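Local atomic coordinates of mitochondrial RNA-binding protein 2 (Trypanosoma brucei, PDB entry 2GIA), a protein that probably binds guide RNA as a partner of mitochondrial RNA-binding protein 1, in a complex thought to act as an RNA matchmaker in mitochondrial RNA editing. Residues Pro43-Val49 and Leu61-Arg67; Phe105-Leu109 and Thr126-Asn130; Phe137-Ser143 and Phe162-Phe168. All coordinates share one frame; numbering follows the deposited sequence.

Interaction 1 of 3, residues Pro43-Val49 and Leu61-Arg67; sequences PPAFDVV and LLRVLHR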
loop_
_atom_site.group_PDB
_atom_site.type_symbol
_atom_site.label_atom_id
_atom_site.label_comp_id
_atom_site.label_asym_id
_atom_site.label_seq_id
_atom_site.Cartn_x
_atom_site.Cartn_y
_atom_site.Cartn_z
ATOM N N PRO D 43 19.898 -7.515 -1.931
ATOM C CA PRO D 43 18.708 -7.216 -2.727
ATOM C C PRO D 43 17.394 -7.531 -1.995
ATOM O O PRO D 43 17.300 -8.512 -1.255
ATOM C CB PRO D 43 18.861 -8.146 -3.926
ATOM C CG PRO D 43 20.381 -8.268 -4.078
ATOM C CD PRO D 43 20.813 -8.424 -2.657
ATOM N N PRO D 44 16.371 -6.686 -2.192
ATOM C CA PRO D 44 15.082 -6.974 -1.542
ATOM C C PRO D 44 14.684 -8.349 -2.116
ATOM O O PRO D 44 14.889 -8.605 -3.310
ATOM C CB PRO D 44 14.176 -5.870 -2.078
ATOM C CG PRO D 44 15.119 -4.701 -2.147
ATOM C CD PRO D 44 16.414 -5.322 -2.747
ATOM N N ALA D 45 14.083 -9.222 -1.320
ATOM C CA ALA D 45 13.780 -10.571 -1.841
ATOM C C ALA D 45 12.873 -11.366 -0.918
ATOM O O ALA D 45 12.613 -10.986 0.218
ATOM C CB ALA D 45 15.123 -11.363 -1.947
ATOM N N PHE D 46 12.373 -12.474 -1.420
ATOM C CA PHE D 46 11.664 -13.420 -0.546
ATOM C C PHE D 46 12.016 -14.812 -1.085
ATOM O O PHE D 46 12.432 -14.938 -2.227
ATOM C CB PHE D 46 10.143 -13.234 -0.476
ATOM C CG PHE D 46 9.406 -13.523 -1.752
ATOM C CD1 PHE D 46 8.743 -14.743 -1.923
ATOM C CD2 PHE D 46 9.335 -12.554 -2.773
ATOM C CE1 PHE D 46 8.015 -15.013 -3.091
ATOM C CE2 PHE D 46 8.595 -12.821 -3.954
ATOM C CZ PHE D 46 7.942 -14.052 -4.105
ATOM N N ASP D 47 11.870 -15.848 -0.264
ATOM C CA ASP D 47 12.218 -17.203 -0.711
ATOM C C ASP D 47 10.988 -18.055 -0.858
ATOM O O ASP D 47 10.056 -17.928 -0.031
ATOM C CB ASP D 47 13.118 -17.866 0.329
ATOM C CG ASP D 47 14.304 -17.035 0.682
ATOM O OD1 ASP D 47 14.937 -16.490 -0.242
ATOM O OD2 ASP D 47 14.622 -16.926 1.892
ATOM N N VAL D 48 10.962 -18.926 -1.872
ATOM C CA VAL D 48 9.843 -19.852 -2.051
ATOM C C VAL D 48 10.574 -21.176 -1.765
ATOM O O VAL D 48 11.369 -21.653 -2.574
ATOM C CB VAL D 48 9.264 -19.827 -3.485
ATOM C CG1 VAL D 48 8.207 -20.984 -3.662
ATOM C CG2 VAL D 48 8.542 -18.477 -3.737
ATOM N N VAL D 49 10.312 -21.741 -0.588
ATOM C CA VAL D 49 11.016 -22.925 -0.123
ATOM C C VAL D 49 10.221 -24.213 -0.276
ATOM O O VAL D 49 9.122 -24.343 0.258
ATOM C CB VAL D 49 11.422 -22.721 1.350
ATOM C CG1 VAL D 49 12.427 -23.790 1.781
ATOM C CG2 VAL D 49 12.002 -21.315 1.550
ATOM N N LEU D 61 14.573 -24.571 -4.121
ATOM C CA LEU D 61 14.407 -23.249 -3.544
ATOM C C LEU D 61 14.419 -22.220 -4.672
ATOM O O LEU D 61 15.284 -22.268 -5.573
ATOM C CB LEU D 61 15.554 -22.935 -2.575
ATOM C CG LEU D 61 15.763 -21.468 -2.164
ATOM C CD1 LEU D 61 14.629 -20.972 -1.233
ATOM C CD2 LEU D 61 17.102 -21.357 -1.455
ATOM N N LEU D 62 13.445 -21.311 -4.644
ATOM C CA LEU D 62 13.427 -20.228 -5.615
ATOM C C LEU D 62 13.531 -18.970 -4.783
ATOM O O LEU D 62 12.725 -18.763 -3.852
ATOM C CB LEU D 62 12.123 -20.187 -6.421
ATOM C CG LEU D 62 12.075 -19.056 -7.473
ATOM C CD1 LEU D 62 13.028 -19.360 -8.632
ATOM C CD2 LEU D 62 10.673 -18.924 -8.017
ATOM N N ARG D 63 14.557 -18.161 -5.054
ATOM C CA ARG D 63 14.682 -16.910 -4.345
ATOM C C ARG D 63 14.273 -15.898 -5.406
ATOM O O ARG D 63 14.675 -16.012 -6.586
ATOM C CB ARG D 63 16.109 -16.681 -3.870
ATOM C CG ARG D 63 16.590 -17.724 -2.819
ATOM C CD ARG D 63 17.870 -17.249 -2.111
ATOM N NE ARG D 63 17.577 -16.099 -1.253
ATOM C CZ ARG D 63 18.093 -14.876 -1.379
ATOM N NH1 ARG D 63 18.965 -14.591 -2.342
ATOM N NH2 ARG D 63 17.737 -13.923 -0.525
ATOM N N VAL D 64 13.418 -14.955 -5.012
ATOM C CA VAL D 64 12.932 -13.916 -5.928
ATOM C C VAL D 64 13.519 -12.622 -5.443
ATOM O O VAL D 64 13.295 -12.226 -4.301
ATOM C CB VAL D 64 11.379 -13.785 -5.921
ATOM C CG1 VAL D 64 10.941 -12.674 -6.869
ATOM C CG2 VAL D 64 10.743 -15.111 -6.321
ATOM N N LEU D 65 14.284 -11.944 -6.290
ATOM C CA LEU D 65 14.884 -10.705 -5.813
ATOM C C LEU D 65 14.779 -9.560 -6.748
ATOM O O LEU D 65 14.392 -9.717 -7.904
ATOM C CB LEU D 65 16.354 -10.924 -5.457
ATOM C CG LEU D 65 17.256 -11.745 -6.377
ATOM C CD1 LEU D 65 18.540 -11.005 -6.620
ATOM C CD2 LEU D 65 17.569 -13.066 -5.736
ATOM N N HIS D 66 15.118 -8.387 -6.242
ATOM C CA HIS D 66 15.053 -7.201 -7.058
ATOM C C HIS D 66 16.433 -6.570 -7.093
ATOM O O HIS D 66 16.985 -6.183 -6.063
ATOM C CB HIS D 66 14.024 -6.230 -6.507
ATOM C CG HIS D 66 13.750 -5.091 -7.432
ATOM N ND1 HIS D 66 14.202 -3.815 -7.188
ATOM C CD2 HIS D 66 13.101 -5.045 -8.622
ATOM C CE1 HIS D 66 13.846 -3.028 -8.190
ATOM N NE2 HIS D 66 13.174 -3.751 -9.072
ATOM N N ARG D 67 17.009 -6.450 -8.285
ATOM C CA ARG D 67 18.371 -5.912 -8.361
ATOM C C ARG D 67 18.574 -5.134 -9.640
ATOM O O ARG D 67 18.261 -5.631 -10.716
ATOM C CB ARG D 67 19.368 -7.087 -8.275
ATOM C CG ARG D 67 20.863 -6.658 -8.228
ATOM C CD ARG D 67 21.769 -7.873 -7.989
ATOM N NE ARG D 67 21.541 -8.849 -9.040
ATOM C CZ ARG D 67 21.531 -10.163 -8.863
ATOM N NH1 ARG D 67 21.742 -10.687 -7.663
ATOM N NH2 ARG D 67 21.282 -10.950 -9.895
HETATM O O HOH W 1 18.573 -10.941 -0.788
HETATM O O HOH W 2 14.788 -13.875 0.740
#

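Interaction 2 of 3, residues Phe105-Leu109 and Thr126-Asn130; sequences FLAVL and TFTPN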
loop_
_atom_site.group_PDB
_atom_site.type_symbol
_atom_site.label_atom_id
_atom_site.label_comp_id
_atom_site.label_asym_id
_atom_site.label_seq_id
_atom_site.Cartn_x
_atom_site.Cartn_y
_atom_site.Cartn_z
ATOM N N PHE D 105 3.291 -9.972 -15.155
ATOM C CA PHE D 105 3.135 -10.966 -14.094
ATOM C C PHE D 105 2.005 -10.496 -13.178
ATOM O O PHE D 105 1.168 -11.296 -12.772
ATOM C CB PHE D 105 4.426 -11.100 -13.293
ATOM C CG PHE D 105 5.377 -12.153 -13.860
ATOM C CD1 PHE D 105 5.444 -13.418 -13.287
ATOM C CD2 PHE D 105 6.159 -11.871 -14.969
ATOM C CE1 PHE D 105 6.310 -14.410 -13.834
ATOM C CE2 PHE D 105 7.028 -12.847 -15.526
ATOM C CZ PHE D 105 7.091 -14.103 -14.954
ATOM N N LEU D 106 1.978 -9.196 -12.848
ATOM C CA LEU D 106 0.920 -8.684 -11.973
ATOM C C LEU D 106 -0.431 -8.944 -12.615
ATOM O O LEU D 106 -1.413 -9.297 -11.930
ATOM C CB LEU D 106 1.116 -7.155 -11.687
ATOM C CG LEU D 106 2.233 -6.929 -10.637
ATOM C CD1 LEU D 106 2.612 -5.429 -10.611
ATOM C CD2 LEU D 106 1.773 -7.386 -9.228
ATOM N N ALA D 107 -0.506 -8.767 -13.941
ATOM C CA ALA D 107 -1.789 -8.972 -14.602
ATOM C C ALA D 107 -2.303 -10.404 -14.399
ATOM O O ALA D 107 -3.512 -10.611 -14.285
ATOM C CB ALA D 107 -1.697 -8.623 -16.103
ATOM N N VAL D 108 -1.394 -11.379 -14.332
ATOM C CA VAL D 108 -1.807 -12.762 -14.116
ATOM C C VAL D 108 -2.233 -12.947 -12.649
ATOM O O VAL D 108 -3.306 -13.487 -12.376
ATOM C CB VAL D 108 -0.667 -13.764 -14.493
ATOM C CG1 VAL D 108 -1.045 -15.216 -14.063
ATOM C CG2 VAL D 108 -0.407 -13.706 -16.033
ATOM N N LEU D 109 -1.419 -12.459 -11.713
ATOM C CA LEU D 109 -1.730 -12.571 -10.285
ATOM C C LEU D 109 -3.056 -11.887 -9.938
ATOM O O LEU D 109 -3.783 -12.341 -9.070
ATOM C CB LEU D 109 -0.589 -11.925 -9.449
ATOM C CG LEU D 109 0.748 -12.682 -9.569
ATOM C CD1 LEU D 109 1.973 -11.854 -9.136
ATOM C CD2 LEU D 109 0.642 -13.906 -8.690
ATOM N N THR D 126 6.647 -19.718 -18.785
ATOM C CA THR D 126 5.263 -19.238 -18.685
ATOM C C THR D 126 4.867 -19.161 -17.201
ATOM O O THR D 126 5.401 -19.915 -16.357
ATOM C CB THR D 126 4.200 -20.180 -19.388
ATOM O OG1 THR D 126 4.050 -21.394 -18.642
ATOM C CG2 THR D 126 4.617 -20.467 -20.835
ATOM N N PHE D 127 3.931 -18.258 -16.889
ATOM C CA PHE D 127 3.428 -18.104 -15.528
ATOM C C PHE D 127 1.927 -18.053 -15.749
ATOM O O PHE D 127 1.430 -17.170 -16.424
ATOM C CB PHE D 127 3.936 -16.781 -14.886
ATOM C CG PHE D 127 3.521 -16.613 -13.458
ATOM C CD1 PHE D 127 4.193 -17.303 -12.444
ATOM C CD2 PHE D 127 2.439 -15.800 -13.122
ATOM C CE1 PHE D 127 3.797 -17.198 -11.093
ATOM C CE2 PHE D 127 2.031 -15.684 -11.795
ATOM C CZ PHE D 127 2.714 -16.387 -10.769
ATOM N N THR D 128 1.215 -18.982 -15.131
ATOM C CA THR D 128 -0.206 -19.095 -15.326
ATOM C C THR D 128 -0.889 -19.509 -14.043
ATOM O O THR D 128 -0.236 -19.995 -13.107
ATOM C CB THR D 128 -0.454 -20.212 -16.369
ATOM O OG1 THR D 128 0.113 -21.424 -15.859
ATOM C CG2 THR D 128 0.279 -19.908 -17.679
ATOM N N PRO D 129 -2.217 -19.332 -13.976
ATOM C CA PRO D 129 -2.958 -19.732 -12.777
ATOM C C PRO D 129 -2.974 -21.266 -12.759
ATOM O O PRO D 129 -2.920 -21.916 -13.810
ATOM C CB PRO D 129 -4.375 -19.206 -13.005
ATOM C CG PRO D 129 -4.269 -18.258 -14.127
ATOM C CD PRO D 129 -3.045 -18.557 -14.911
ATOM N N ASN D 130 -3.033 -21.846 -11.575
ATOM C CA ASN D 130 -3.091 -23.297 -11.475
ATOM C C ASN D 130 -4.559 -23.656 -11.233
ATOM O O ASN D 130 -5.150 -23.248 -10.240
ATOM C CB ASN D 130 -2.230 -23.810 -10.320
ATOM C CG ASN D 130 -2.281 -25.322 -10.203
ATOM O OD1 ASN D 130 -3.223 -25.951 -10.696
ATOM N ND2 ASN D 130 -1.278 -25.914 -9.550
#

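Interaction 3 of 3, residues Phe137-Ser143 and Phe162-Phe168; sequences FTLKCTS and FEWTVEF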
loop_
_atom_site.group_PDB
_atom_site.type_symbol
_atom_site.label_atom_id
_atom_site.label_comp_id
_atom_site.label_asym_id
_atom_site.label_seq_id
_atom_site.Cartn_x
_atom_site.Cartn_y
_atom_site.Cartn_z
ATOM N N PHE D 137 -0.704 -20.359 -8.526
ATOM C CA PHE D 137 -0.107 -20.159 -9.825
ATOM C C PHE D 137 1.064 -21.086 -10.041
ATOM O O PHE D 137 1.580 -21.670 -9.088
ATOM C CB PHE D 137 0.360 -18.708 -9.937
ATOM C CG PHE D 137 -0.761 -17.718 -9.822
ATOM C CD1 PHE D 137 -1.390 -17.223 -10.962
ATOM C CD2 PHE D 137 -1.253 -17.348 -8.574
ATOM C CE1 PHE D 137 -2.505 -16.371 -10.855
ATOM C CE2 PHE D 137 -2.363 -16.499 -8.459
ATOM C CZ PHE D 137 -2.988 -16.013 -9.597
ATOM N N THR D 138 1.481 -21.186 -11.307
ATOM C CA THR D 138 2.590 -22.053 -11.674
ATOM C C THR D 138 3.626 -21.406 -12.586
ATOM O O THR D 138 3.269 -20.849 -13.606
ATOM C CB THR D 138 2.074 -23.324 -12.422
ATOM O OG1 THR D 138 1.193 -24.051 -11.557
ATOM C CG2 THR D 138 3.272 -24.218 -12.806
ATOM N N LEU D 139 4.898 -21.477 -12.195
ATOM C CA LEU D 139 6.002 -20.976 -13.012
ATOM C C LEU D 139 6.633 -22.260 -13.647
ATOM O O LEU D 139 7.052 -23.170 -12.916
ATOM C CB LEU D 139 7.071 -20.274 -12.145
ATOM C CG LEU D 139 8.347 -19.801 -12.885
ATOM C CD1 LEU D 139 7.973 -18.841 -13.966
ATOM C CD2 LEU D 139 9.363 -19.144 -11.940
ATOM N N LYS D 140 6.629 -22.338 -14.978
ATOM C CA LYS D 140 7.192 -23.481 -15.747
ATOM C C LYS D 140 8.241 -22.874 -16.660
ATOM O O LYS D 140 7.951 -21.926 -17.399
ATOM C CB LYS D 140 6.142 -24.138 -16.645
ATOM C CG LYS D 140 4.848 -24.532 -15.975
ATOM C CD LYS D 140 3.762 -24.740 -17.037
ATOM C CE LYS D 140 2.370 -24.985 -16.453
ATOM N NZ LYS D 140 1.387 -25.091 -17.577
ATOM N N CYS D 141 9.448 -23.428 -16.643
ATOM C CA CYS D 141 10.513 -22.867 -17.440
ATOM C C CYS D 141 11.437 -23.932 -18.017
ATOM O O CYS D 141 11.678 -24.965 -17.395
ATOM C CB CYS D 141 11.335 -21.928 -16.556
ATOM S SG CYS D 141 12.710 -21.059 -17.386
ATOM N N THR D 142 11.942 -23.671 -19.212
ATOM C CA THR D 142 12.906 -24.571 -19.831
ATOM C C THR D 142 14.095 -23.667 -20.069
ATOM O O THR D 142 14.018 -22.763 -20.886
ATOM C CB THR D 142 12.420 -25.109 -21.188
ATOM O OG1 THR D 142 11.925 -24.031 -21.986
ATOM C CG2 THR D 142 11.338 -26.112 -20.997
ATOM N N SER D 143 15.174 -23.867 -19.324
ATOM C CA SER D 143 16.373 -23.039 -19.505
ATOM C C SER D 143 17.358 -23.715 -20.463
ATOM O O SER D 143 17.330 -24.943 -20.631
ATOM C CB SER D 143 17.090 -22.802 -18.167
ATOM O OG SER D 143 16.286 -22.051 -17.268
ATOM N N PHE D 162 17.796 -27.263 -19.133
ATOM C CA PHE D 162 17.311 -27.631 -17.804
ATOM C C PHE D 162 15.859 -27.163 -17.615
ATOM O O PHE D 162 15.573 -25.963 -17.685
ATOM C CB PHE D 162 18.208 -27.025 -16.706
ATOM C CG PHE D 162 17.721 -27.307 -15.307
ATOM C CD1 PHE D 162 17.493 -28.617 -14.886
ATOM C CD2 PHE D 162 17.457 -26.264 -14.421
ATOM C CE1 PHE D 162 17.004 -28.885 -13.601
ATOM C CE2 PHE D 162 16.969 -26.522 -13.135
ATOM C CZ PHE D 162 16.742 -27.834 -12.724
ATOM N N GLU D 163 14.959 -28.117 -17.389
ATOM C CA GLU D 163 13.546 -27.830 -17.195
ATOM C C GLU D 163 13.180 -27.808 -15.715
ATOM O O GLU D 163 13.558 -28.701 -14.957
ATOM C CB GLU D 163 12.706 -28.882 -17.906
ATOM C CG GLU D 163 12.611 -28.684 -19.410
ATOM C CD GLU D 163 11.817 -29.797 -20.085
ATOM O OE1 GLU D 163 10.865 -30.313 -19.455
ATOM O OE2 GLU D 163 12.133 -30.153 -21.241
ATOM N N TRP D 164 12.439 -26.788 -15.297
ATOM C CA TRP D 164 12.065 -26.695 -13.890
ATOM C C TRP D 164 10.711 -26.014 -13.732
ATOM O O TRP D 164 10.296 -25.252 -14.602
ATOM C CB TRP D 164 13.144 -25.938 -13.117
ATOM C CG TRP D 164 13.501 -24.580 -13.693
ATOM C CD1 TRP D 164 14.313 -24.316 -14.774
ATOM C CD2 TRP D 164 13.133 -23.302 -13.147
ATOM N NE1 TRP D 164 14.476 -22.952 -14.920
ATOM C CE2 TRP D 164 13.761 -22.311 -13.945
ATOM C CE3 TRP D 164 12.329 -22.905 -12.070
ATOM C CZ2 TRP D 164 13.616 -20.939 -13.676
ATOM C CZ3 TRP D 164 12.189 -21.545 -11.806
ATOM C CH2 TRP D 164 12.826 -20.578 -12.612
ATOM N N THR D 165 10.035 -26.306 -12.623
ATOM C CA THR D 165 8.700 -25.760 -12.325
ATOM C C THR D 165 8.641 -25.356 -10.861
ATOM O O THR D 165 9.160 -26.082 -10.003
ATOM C CB THR D 165 7.576 -26.833 -12.508
ATOM O OG1 THR D 165 7.562 -27.306 -13.855
ATOM C CG2 THR D 165 6.203 -26.241 -12.222
ATOM N N VAL D 166 8.000 -24.219 -10.569
ATOM C CA VAL D 166 7.837 -23.788 -9.180
ATOM C C VAL D 166 6.357 -23.466 -8.989
ATOM O O VAL D 166 5.810 -22.627 -9.699
ATOM C CB VAL D 166 8.688 -22.536 -8.838
ATOM C CG1 VAL D 166 8.391 -22.071 -7.399
ATOM C CG2 VAL D 166 10.177 -22.873 -8.946
ATOM N N GLU D 167 5.716 -24.167 -8.061
ATOM C CA GLU D 167 4.314 -23.962 -7.749
ATOM C C GLU D 167 4.233 -22.861 -6.672
ATOM O O GLU D 167 5.038 -22.827 -5.738
ATOM C CB GLU D 167 3.682 -25.241 -7.158
ATOM C CG GLU D 167 3.604 -26.460 -8.105
ATOM C CD GLU D 167 2.882 -26.154 -9.402
ATOM O OE1 GLU D 167 2.083 -25.186 -9.462
ATOM O OE2 GLU D 167 3.106 -26.887 -10.378
ATOM N N PHE D 168 3.262 -21.980 -6.807
ATOM C CA PHE D 168 3.060 -20.926 -5.830
ATOM C C PHE D 168 1.697 -21.178 -5.195
ATOM O O PHE D 168 0.686 -21.061 -5.892
ATOM C CB PHE D 168 3.024 -19.552 -6.520
ATOM C CG PHE D 168 4.372 -19.052 -6.958
ATOM C CD1 PHE D 168 5.006 -18.013 -6.259
ATOM C CD2 PHE D 168 5.016 -19.625 -8.061
ATOM C CE1 PHE D 168 6.269 -17.556 -6.664
ATOM C CE2 PHE D 168 6.282 -19.184 -8.477
ATOM C CZ PHE D 168 6.912 -18.149 -7.786
HETATM O O HOH W 3 0.546 -23.806 -7.494
#

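Interaction 1 of 3, residues Pro43-Val49 and Leu61-Arg67
Phe46 and Val64 face each other as an antiparallel hydrogen-bonded pair, and the side chains of Phe46, Val48, Leu62 and Val64 make the tightly packed face of the contact. With CG set between its backbone N and carbonyl carbon (chi1 67°), the Phe46 ring lies alongside Val64, and Phe46 CE2 comes to 3.5 Å from Val64 CB. Val64 CG2 adds an off-centre CH-pi contact to the same ring. The backbone bond from Val64 N to Phe46 O is 3.0 Å and almost straight. Helix 170-187 packs on Phe46 and Val64, with Phe179 edge-to-face to the Phe46 ring, while Val48 and Leu62 pack on strand 160-168.

On the other face the looser, wetter part lies at the Asp47-Arg63 pair and Pro43 O. Arg63 NE gives a bent hydrogen bond to Asp47 OD1 (2.9 Å, 138°), part of a salt bridge in which the carboxylate and guanidinium planes stand 53° apart. One water joins Asp47 OD1 to Arg63 NH2, and a second joins Arg63 NH2 to Pro43 O. Strands 45-50 and 60-67 form the first beta hairpin of an MRP-family sheet, one face apolar against helix 170-187 and strand 160-168, the other bearing the hydrated salt bridge.

Interaction 2 of 3, residues Phe105-Leu109 and Thr126-Asn130
A helix laid against a beta sheet is the element here: the last turn of helix 101-109 rests on strand 123-129, and Phe127 is the strand residue that reaches into it. The short axes of the two segments approach to 8.5 Å and run in nearly the same direction, 18° apart. No hydrogen bond crosses between them; apolar side chains carry the contact.

Phe127 holds CG anti to its backbone N (chi1 -176°), which directs the ring toward the helix, where Phe105, Val108 and Leu109 meet different parts of it. Phe105 brings CD1 over one face of the Phe127 ring, displaced toward the rim. The two rings are neither parallel nor perpendicular: their planes make 40° and their centroids lie 5.1 Å apart. Phe105 CE1 lies over the CB-CG end of the side chain, 3.5 Å from Phe127 CB. Leu109 arrives at the ring edge, its CD2 lying 3.8 Å from Phe127 CE2 and near the ring plane. Between these two, Val108 CG1 comes in obliquely, 3.7 Å from Phe127 CD2, while Val108 CB lies at the edge in the plane of the ring. The same CG1 methyl also touches the strand further along, 4.0 Å from Pro129 CD. One aromatic ring is thereby touched both over a face and along its edge by residues of a single helical turn.

Around this group, Val116 and Val118 of strand 116-119 touch Val108 and Phe105, and Val116 also packs on Phe127. Phe137 of strand 137-145 lies against Val108 and Leu109. Helix 170-187 closes in with Leu176 on Phe127 and Leu180 on Phe105, so helix 101-109 packs on the sheet with helix 170-187 beside it.

Interaction 3 of 3, residues Phe137-Ser143 and Phe162-Phe168
Trp164 lies against Cys141 and Ser143 across an antiparallel pair of strands, 137-145 and 160-168, which are neighbours at one side of a four-stranded sheet. The backbone bonds are regular: four hydrogen-bonded pairs, from Phe137 with Phe168 to Ser143 with Phe162, give eight N-H to O=C links.

Apolar and aromatic contacts gather on the face of Leu139, Cys141, Trp164, Val166 and Phe168. Cys141 CB sits over the indole, 3.8 Å from the centroid of its five-membered ring in a CH-pi contact, and the Cys141 sulfur meets that ring obliquely. Leu139 CD2 reaches the other end of the indole, 3.7 Å from Trp164 CZ3, while Leu139 CB lies at the edge of the Phe168 ring. Leu62 of strand 60-67 packs on this face.

Polar side-chain bonds occur on both faces. On the opposite one, Thr138 OG1 donates to the syn lone pair of Glu167 OE1 at a short 2.5 Å; a bend at chi2 (-55°) folds the glutamate back alongside the threonine. Glu167 OE1 also takes a weak hydrogen bond from Asn130. On the indole side, Trp164 NE1 donates to Ser143 OG at 3.1 Å, nearly straight (166°) and exactly in the ring plane.

The three contacts follow one another along the chain in the order 1, 2, 3. Interaction 1 belongs to the sheet of strands 45-50 to 89-97, while interactions 2 and 3 share the second sheet, where strands 123-129 and 137-145 are neighbours. The centres of interactions 2 and 3 are about 12 Å apart, and Phe127 CZ packs 3.4 Å from Phe137 CB. Interactions 1 and 3, about 15 Å apart between centres, meet where Val48 and Leu62 pack on Val166 and Phe168. The centres of interactions 1 and 2 are about 17 Å apart and they do not touch. Helix 170-187 contacts all three, and the two sheets meet directly through interactions 1 and 3.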